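Local coordinates for allantoin racemase (Pseudomonas fluorescens, PDB 5LG5), which catalyses the racemisation of allantoin, interconverting its enantiomers by proton transfer, as a member of the HyuE family of Asp/Glu/hydantoin racemases, at the interface of chains A and B. Sequence-based numbering; all coordinates share one arbitrary frame. Chains: chain A/B, Allantoin racemase.

The interface of chains A and B. Residues chain A 117, 120-122; chain B 223-224.
In the deposited six-chain assembly, which may be the biological one, a C-terminal segment of chain B crosses to the start of helix 120-130 of chain A, where B:Arg223 forms a salt bridge with A:Asp117. The guanidinium offers its side rather than its end. NH2 of B:Arg223 gives a hydrogen bond to carboxylate oxygen OD1 of A:Asp117 at 2.7 Å. NE of B:Arg223 reaches OD2 of A:Asp117 at 2.8 Å, with a fairly straight N-H. Both oxygens lie near the guanidinium plane, yet the carboxylate is tilted by 30° and is met from above its own plane. Arginine suits this place because two N-H groups on one edge can fix the rotation of the carboxylate, and the short aspartate matches them with two oxygens. With CG opposite the backbone N (chi1 -162°), the extended side chain carries the guanidinium across to chain A. A:Pro121 packs its apolar CD over one guanidinium face, 4.0 Å from CZ of B:Arg223; lacking a backbone N-H, proline fits a helix's first turn. Its CG meets the methyl CG2 of B:Thr224 at 4.0 Å, an apolar partner. Replacing B:Arg223 with a leucine would probably leave the A:Asp117 carboxylate without its cationic mate and A:Pro121 without the flat surface it covers. Loop residues 223-224 meet chain A where 3-10 helix 117-119, following strand 110-114, runs into helix 120-130; two-fold symmetry repeats the contact with the chains exchanged.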
loop_
_atom_site.group_PDB
_atom_site.type_symbol
_atom_site.label_atom_id
_atom_site.label_comp_id
_atom_site.label_asym_id
_atom_site.label_seq_id
_atom_site.Cartn_x
_atom_site.Cartn_y
_atom_site.Cartn_z
ATOM N N ASP A 117 -18.625 -9.818 15.348
ATOM C CA ASP A 117 -17.500 -10.139 14.492
ATOM C C ASP A 117 -17.829 -9.877 13.029
ATOM O O ASP A 117 -16.971 -9.444 12.258
ATOM C CB ASP A 117 -17.077 -11.596 14.722
ATOM C CG ASP A 117 -16.030 -12.071 13.726
ATOM O OD1 ASP A 117 -14.877 -11.573 13.751
ATOM O OD2 ASP A 117 -16.380 -12.947 12.907
ATOM N N VAL A 120 -17.169 -6.304 11.740
ATOM C CA VAL A 120 -15.769 -5.895 11.695
ATOM C C VAL A 120 -15.318 -5.595 10.266
ATOM O O VAL A 120 -14.766 -4.522 10.018
ATOM C CB VAL A 120 -14.839 -6.943 12.351
ATOM C CG1 VAL A 120 -13.362 -6.728 11.913
ATOM C CG2 VAL A 120 -14.992 -6.916 13.860
ATOM N N PRO A 121 -15.570 -6.523 9.315
ATOM C CA PRO A 121 -15.109 -6.177 7.962
ATOM C C PRO A 121 -15.846 -4.981 7.357
ATOM O O PRO A 121 -15.274 -4.270 6.534
ATOM C CB PRO A 121 -15.340 -7.470 7.160
ATOM C CG PRO A 121 -16.328 -8.267 7.974
ATOM C CD PRO A 121 -16.059 -7.917 9.388
ATOM N N LEU A 122 -17.084 -4.751 7.780
ATOM C CA LEU A 122 -17.833 -3.580 7.338
ATOM C C LEU A 122 -17.175 -2.279 7.796
ATOM O O LEU A 122 -17.070 -1.324 7.026
ATOM C CB LEU A 122 -19.284 -3.628 7.840
ATOM C CG LEU A 122 -20.289 -4.507 7.083
ATOM C CD1 LEU A 122 -19.940 -5.975 7.204
ATOM C CD2 LEU A 122 -21.699 -4.243 7.614
ATOM N N ARG B 223 -18.962 -15.981 7.774
ATOM C CA ARG B 223 -18.716 -14.725 8.482
ATOM C C ARG B 223 -19.399 -13.509 7.871
ATOM O O ARG B 223 -20.546 -13.191 8.187
ATOM C CB ARG B 223 -17.202 -14.460 8.587
ATOM C CG ARG B 223 -16.834 -13.429 9.649
ATOM C CD ARG B 223 -15.417 -12.922 9.475
ATOM N NE ARG B 223 -15.014 -12.053 10.576
ATOM C CZ ARG B 223 -14.048 -11.142 10.492
ATOM N NH1 ARG B 223 -13.395 -10.969 9.351
ATOM N NH2 ARG B 223 -13.748 -10.397 11.544
ATOM N N THR B 224 -18.668 -12.815 7.008
ATOM C CA THR B 224 -19.157 -11.559 6.451
ATOM C C THR B 224 -20.493 -11.703 5.736
ATOM O O THR B 224 -21.367 -10.831 5.818
ATOM C CB THR B 224 -18.142 -10.963 5.473
ATOM O OG1 THR B 224 -16.861 -10.888 6.122
ATOM C CG2 THR B 224 -18.593 -9.585 5.017
#